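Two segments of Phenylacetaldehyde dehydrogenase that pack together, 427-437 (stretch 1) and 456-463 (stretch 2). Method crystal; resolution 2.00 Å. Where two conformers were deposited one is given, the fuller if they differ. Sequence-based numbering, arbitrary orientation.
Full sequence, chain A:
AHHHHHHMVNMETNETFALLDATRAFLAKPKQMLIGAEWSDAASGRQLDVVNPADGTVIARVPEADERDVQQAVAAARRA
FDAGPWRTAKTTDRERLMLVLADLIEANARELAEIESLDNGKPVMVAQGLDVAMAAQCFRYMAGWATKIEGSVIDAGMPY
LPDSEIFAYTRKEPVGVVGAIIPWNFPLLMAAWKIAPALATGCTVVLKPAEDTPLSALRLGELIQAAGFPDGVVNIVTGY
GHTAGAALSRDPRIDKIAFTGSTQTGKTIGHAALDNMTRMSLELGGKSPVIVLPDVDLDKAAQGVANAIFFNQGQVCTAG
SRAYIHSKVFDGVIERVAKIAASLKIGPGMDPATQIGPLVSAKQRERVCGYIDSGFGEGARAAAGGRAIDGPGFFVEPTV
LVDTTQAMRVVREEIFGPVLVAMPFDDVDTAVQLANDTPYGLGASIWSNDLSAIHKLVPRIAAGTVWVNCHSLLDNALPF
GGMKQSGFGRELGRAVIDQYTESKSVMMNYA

Stretch 1 427-437: DVDTAVQLAND
Stretch 2 456-463: KLVPRIAA

The side chain of N436 reads the backbone of the other stretch with both ends of its amide. Its ND2 donates to R460 O at 2.9 Å (N-H...O angle 166°), and its OD1 accepts from A462 N, also at 2.9 Å and nearly straight at 172°. The carboxamide thus bridges a carbonyl and an amide NH on the two residues that flank I461. The side chain has chi1 -70° (m) and chi2 -33°. Its CA-to-CB bond points sideways, but its end comes nearer. The backbones are closest in register here, with N436 CA 6.3 Å from A462 CA.

Stretch 1 is mainly helix, with phi near -60° and psi near -40° from V428 to A435. N436 follows at phi/psi -82/-4 and D437 at -82/73. D427 is the N-cap of the helix, at phi/psi -150/163 and chi1 54° (p). D427 OD1 accepts from T430 N at 3.0 Å, the capping bond, and from T430 OG1 at 2.9 Å. The i to i+4 bonds run from A431 N to D427 O (3.1 Å) through N436 N to V432 O (3.0 Å).

Stretch 2 begins in a helix at K456 and L457. Helical phi/psi values continue through R460 (-89/-16), where R460 N donates to L457 O at 2.9 Å. The chain then extends, with I461 at -91/122, A462 at -87/80 and A463 at -140/150. This leaves R460 O and A462 N available to N436.

R460 has the largest area covered by the other stretch. Its chi1 to chi4 are -59° (m), 178° (t), 74° (p) and -168°. The side chain reaches D429 in a salt bridge: R460 NH1 to D429 OD1 is 2.9 Å and R460 NH2 to the same D429 OD1 is 3.0 Å. One carboxylate oxygen therefore takes both bonds, at bent angles of 144° and 138°, from the edge of the guanidinium. D429 has chi1 -72° (m) and chi2 -25°; its CA-to-CB bond points away, yet its end comes nearer. V432 CG2 lies over one face of the guanidinium, 3.8 Å from R460 CZ.

The apolar contacts involve V428, V432 and A435, whose CA-to-CB bonds all point toward stretch 2. V428 and V432 are both t. V432 CG2 is close to L457 CD1 at 3.3 Å, and V428 CG1 touches the same L457 CD1 at 3.7 Å. L457 has chi1 -152° (t) and chi2 29°, between wells. I461 (m, m) places CD1 4.0 Å from A435 CB and 4.2 Å from V432 CG2.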

ATOM      1  N   ASP A 427      -9.873  26.518 -23.582  1.00 24.25           N
ATOM      2  CA  ASP A 427     -10.804  26.486 -22.462  1.00 24.55           C
ATOM      3  C   ASP A 427     -10.405  25.458 -21.405  1.00 22.40           C
ATOM      4  O   ASP A 427      -9.664  24.517 -21.690  1.00 21.64           O
ATOM      5  CB  ASP A 427     -12.217  26.215 -22.961  1.00 26.45           C
ATOM      6  CG  ASP A 427     -12.293  24.981 -23.806  1.00 28.52           C
ATOM      7  OD1 ASP A 427     -12.085  23.868 -23.289  1.00 28.48           O
ATOM      8  OD2 ASP A 427     -12.573  25.132 -25.012  1.00 33.15           O
ATOM      9  N   VAL A 428     -10.986  25.610 -20.225  1.00 21.03           N
ATOM     10  CA  VAL A 428     -10.593  24.818 -19.101  0.50 19.82           C
ATOM     11  C   VAL A 428     -10.872  23.325 -19.283  1.00 19.59           C
ATOM     12  O   VAL A 428     -10.084  22.505 -18.821  1.00 18.29           O
ATOM     13  CB  VAL A 428     -11.219  25.318 -17.800  0.50 19.60           C
ATOM     14  CG1 VAL A 428     -10.734  24.463 -16.623  0.50 18.73           C
ATOM     15  CG2 VAL A 428     -10.809  26.762 -17.573  0.50 20.10           C
ATOM     16  N   ASP A 429     -11.976  22.961 -19.934  1.00 19.22           N
ATOM     17  CA  ASP A 429     -12.202  21.532 -20.176  1.00 18.94           C
ATOM     18  C   ASP A 429     -11.031  20.919 -20.945  1.00 18.45           C
ATOM     19  O   ASP A 429     -10.606  19.792 -20.671  1.00 17.66           O
ATOM     20  CB  ASP A 429     -13.496  21.266 -20.910  1.00 19.69           C
ATOM     21  CG  ASP A 429     -14.704  21.482 -20.046  1.00 20.04           C
ATOM     22  OD1 ASP A 429     -14.635  21.388 -18.821  1.00 19.83           O
ATOM     23  OD2 ASP A 429     -15.763  21.767 -20.595  1.00 21.42           O
ATOM     24  N   THR A 430     -10.534  21.642 -21.925  1.00 18.80           N
ATOM     25  CA  THR A 430      -9.414  21.160 -22.714  1.00 19.25           C
ATOM     26  C   THR A 430      -8.144  21.085 -21.896  1.00 18.37           C
ATOM     27  O   THR A 430      -7.385  20.148 -22.037  1.00 18.30           O
ATOM     28  CB  THR A 430      -9.206  22.044 -23.943  1.00 20.36           C
ATOM     29  OG1 THR A 430     -10.377  21.962 -24.742  1.00 21.25           O
ATOM     30  CG2 THR A 430      -8.051  21.548 -24.788  1.00 20.80           C
ATOM     31  N   ALA A 431      -7.925  22.074 -21.025  1.00 18.04           N
ATOM     32  CA  ALA A 431      -6.759  22.084 -20.161  1.00 17.44           C
ATOM     33  C   ALA A 431      -6.778  20.851 -19.254  1.00 16.70           C
ATOM     34  O   ALA A 431      -5.747  20.214 -19.067  1.00 15.47           O
ATOM     35  CB  ALA A 431      -6.726  23.348 -19.307  1.00 17.39           C
ATOM     36  N   VAL A 432      -7.961  20.501 -18.752  1.00 16.69           N
ATOM     37  CA  VAL A 432      -8.115  19.309 -17.923  1.00 16.28           C
ATOM     38  C   VAL A 432      -7.789  18.042 -18.718  1.00 17.15           C
ATOM     39  O   VAL A 432      -7.027  17.196 -18.233  1.00 16.37           O
ATOM     40  CB  VAL A 432      -9.519  19.193 -17.327  1.00 16.09           C
ATOM     41  CG1 VAL A 432      -9.759  17.810 -16.689  1.00 15.91           C
ATOM     42  CG2 VAL A 432      -9.732  20.283 -16.290  1.00 15.85           C
ATOM     43  N   GLN A 433      -8.345  17.916 -19.926  1.00 18.07           N
ATOM     44  CA  GLN A 433      -8.055  16.765 -20.762  1.00 20.11           C
ATOM     45  C   GLN A 433      -6.526  16.639 -21.016  1.00 19.17           C
ATOM     46  O   GLN A 433      -5.958  15.552 -20.877  1.00 18.22           O
ATOM     47  CB  GLN A 433      -8.852  16.812 -22.051  1.00 23.17           C
ATOM     48  CG  GLN A 433      -8.635  15.627 -22.966  1.00 27.72           C
ATOM     49  CD  GLN A 433      -7.564  15.877 -24.030  1.00 33.01           C
ATOM     50  OE1 GLN A 433      -7.454  16.968 -24.661  1.00 35.47           O
ATOM     51  NE2 GLN A 433      -6.750  14.860 -24.229  1.00 36.83           N
ATOM     52  N   LEU A 434      -5.877  17.749 -21.359  1.00 18.41           N
ATOM     53  CA  LEU A 434      -4.446  17.721 -21.643  1.00 18.26           C
ATOM     54  C   LEU A 434      -3.653  17.361 -20.400  1.00 16.85           C
ATOM     55  O   LEU A 434      -2.745  16.540 -20.460  1.00 16.46           O
ATOM     56  CB  LEU A 434      -3.990  19.056 -22.215  1.00 18.79           C
ATOM     57  CG  LEU A 434      -4.577  19.394 -23.589  1.00 19.68           C
ATOM     58  CD1 LEU A 434      -4.365  20.870 -23.895  1.00 20.27           C
ATOM     59  CD2 LEU A 434      -3.994  18.532 -24.704  1.00 19.73           C
ATOM     60  N   ALA A 435      -4.020  17.951 -19.264  1.00 15.50           N
ATOM     61  CA  ALA A 435      -3.274  17.779 -18.063  1.00 14.59           C
ATOM     62  C   ALA A 435      -3.328  16.313 -17.570  1.00 14.16           C
ATOM     63  O   ALA A 435      -2.303  15.774 -17.125  1.00 13.57           O
ATOM     64  CB  ALA A 435      -3.793  18.725 -16.994  1.00 14.66           C
ATOM     65  N   ASN A 436      -4.491  15.685 -17.681  1.00 13.83           N
ATOM     66  CA  ASN A 436      -4.661  14.292 -17.315  1.00 14.05           C
ATOM     67  C   ASN A 436      -4.221  13.297 -18.380  1.00 14.54           C
ATOM     68  O   ASN A 436      -4.222  12.114 -18.111  1.00 14.17           O
ATOM     69  CB  ASN A 436      -6.110  13.985 -16.915  1.00 14.03           C
ATOM     70  CG  ASN A 436      -6.500  14.624 -15.598  1.00 13.97           C
ATOM     71  OD1 ASN A 436      -5.680  14.766 -14.697  1.00 13.75           O
ATOM     72  ND2 ASN A 436      -7.753  14.987 -15.474  1.00 14.03           N
ATOM     73  N   ASP A 437      -3.808  13.767 -19.548  1.00 15.12           N
ATOM     74  CA  ASP A 437      -3.365  12.893 -20.648  1.00 15.79           C
ATOM     75  C   ASP A 437      -1.892  12.455 -20.440  1.00 15.32           C
ATOM     76  O   ASP A 437      -0.968  12.901 -21.155  1.00 15.27           O
ATOM     77  CB  ASP A 437      -3.559  13.627 -22.000  1.00 16.89           C
ATOM     78  CG  ASP A 437      -3.124  12.793 -23.199  1.00 18.13           C
ATOM     79  OD1 ASP A 437      -3.322  11.563 -23.154  1.00 19.38           O
ATOM     80  OD2 ASP A 437      -2.557  13.356 -24.169  1.00 18.45           O
ATOM     81  N   LYS A 456     -13.190  24.670  -9.009  1.00 13.21           N
ATOM     82  CA  LYS A 456     -13.758  23.765  -9.993  0.50 13.36           C
ATOM     83  C   LYS A 456     -12.684  22.869 -10.595  1.00 13.15           C
ATOM     84  O   LYS A 456     -12.961  21.756 -11.005  1.00 13.45           O
ATOM     85  CB  LYS A 456     -14.485  24.562 -11.093  0.50 13.92           C
ATOM     86  CG  LYS A 456     -15.794  25.166 -10.636  0.50 14.23           C
ATOM     87  CD  LYS A 456     -16.336  26.147 -11.682  0.50 14.92           C
ATOM     88  CE  LYS A 456     -17.618  26.772 -11.210  0.50 15.21           C
ATOM     89  NZ  LYS A 456     -18.736  25.857 -11.524  0.50 15.34           N
ATOM     90  N   LEU A 457     -11.461  23.368 -10.661  1.00 12.92           N
ATOM     91  CA  LEU A 457     -10.374  22.665 -11.322  1.00 12.95           C
ATOM     92  C   LEU A 457      -9.657  21.655 -10.427  1.00 12.23           C
ATOM     93  O   LEU A 457      -9.318  20.587 -10.893  1.00 11.54           O
ATOM     94  CB  LEU A 457      -9.293  23.643 -11.792  1.00 13.49           C
ATOM     95  CG  LEU A 457      -8.355  23.438 -12.963  1.00 14.33           C
ATOM     96  CD1 LEU A 457      -9.052  22.573 -13.975  1.00 15.14           C
ATOM     97  CD2 LEU A 457      -7.768  24.735 -13.588  1.00 14.84           C
ATOM     98  N   VAL A 458      -9.422  22.029  -9.174  1.00 11.98           N
ATOM     99  CA  VAL A 458      -8.656  21.197  -8.261  1.00 12.04           C
ATOM    100  C   VAL A 458      -9.175  19.748  -8.232  1.00 12.11           C
ATOM    101  O   VAL A 458      -8.399  18.834  -8.340  1.00 11.35           O
ATOM    102  CB  VAL A 458      -8.597  21.796  -6.838  1.00 11.94           C
ATOM    103  CG1 VAL A 458      -8.112  20.759  -5.831  1.00 11.62           C
ATOM    104  CG2 VAL A 458      -7.638  22.988  -6.830  1.00 12.16           C
ATOM    105  N   PRO A 459     -10.493  19.555  -8.145  1.00 12.87           N
ATOM    106  CA  PRO A 459     -10.994  18.155  -8.088  1.00 13.07           C
ATOM    107  C   PRO A 459     -10.813  17.375  -9.371  1.00 12.86           C
ATOM    108  O   PRO A 459     -10.824  16.163  -9.320  1.00 13.39           O
ATOM    109  CB  PRO A 459     -12.499  18.314  -7.859  1.00 12.99           C
ATOM    110  CG  PRO A 459     -12.619  19.634  -7.196  1.00 13.37           C
ATOM    111  CD  PRO A 459     -11.570  20.505  -7.860  1.00 13.32           C
ATOM    112  N   ARG A 460     -10.633  18.055 -10.484  1.00 12.95           N
ATOM    113  CA  ARG A 460     -10.587  17.407 -11.804  1.00 13.07           C
ATOM    114  C   ARG A 460      -9.208  16.941 -12.243  1.00 12.97           C
ATOM    115  O   ARG A 460      -9.084  16.161 -13.201  1.00 12.98           O
ATOM    116  CB  ARG A 460     -11.125  18.375 -12.851  1.00 13.39           C
ATOM    117  CG  ARG A 460     -12.537  18.823 -12.604  1.00 13.64           C
ATOM    118  CD  ARG A 460     -13.015  19.840 -13.666  1.00 14.23           C
ATOM    119  NE  ARG A 460     -13.275  19.178 -14.942  1.00 14.68           N
ATOM    120  CZ  ARG A 460     -13.478  19.782 -16.095  1.00 15.34           C
ATOM    121  NH1 ARG A 460     -13.455  21.106 -16.207  1.00 15.60           N
ATOM    122  NH2 ARG A 460     -13.708  19.045 -17.164  1.00 15.86           N
ATOM    123  N   ILE A 461      -8.159  17.433 -11.577  1.00 12.50           N
ATOM    124  CA  ILE A 461      -6.802  17.079 -11.946  0.50 12.39           C
ATOM    125  C   ILE A 461      -6.382  15.854 -11.146  1.00 12.02           C
ATOM    126  O   ILE A 461      -6.385  15.889  -9.906  1.00 11.48           O
ATOM    127  CB  ILE A 461      -5.835  18.239 -11.661  0.50 12.41           C
ATOM    128  CG1 ILE A 461      -6.244  19.468 -12.480  0.50 12.90           C
ATOM    129  CG2 ILE A 461      -4.415  17.836 -12.002  0.50 12.48           C
ATOM    130  CD1 ILE A 461      -6.394  19.160 -13.947  0.50 13.25           C
ATOM    131  N   ALA A 462      -6.008  14.776 -11.841  1.00 11.98           N
ATOM    132  CA  ALA A 462      -5.635  13.507 -11.134  1.00 11.88           C
ATOM    133  C   ALA A 462      -4.183  13.524 -10.778  1.00 11.52           C
ATOM    134  O   ALA A 462      -3.354  12.924 -11.477  1.00 12.29           O
ATOM    135  CB  ALA A 462      -5.965  12.294 -11.988  1.00 12.09           C
ATOM    136  N   ALA A 463      -3.854  14.220  -9.691  1.00 11.07           N
ATOM    137  CA  ALA A 463      -2.501  14.263  -9.184  1.00 11.03           C
ATOM    138  C   ALA A 463      -2.505  14.193  -7.656  1.00 10.93           C
ATOM    139  O   ALA A 463      -3.438  14.671  -6.993  1.00 11.09           O
ATOM    140  CB  ALA A 463      -1.794  15.508  -9.621  1.00 10.96           C
TER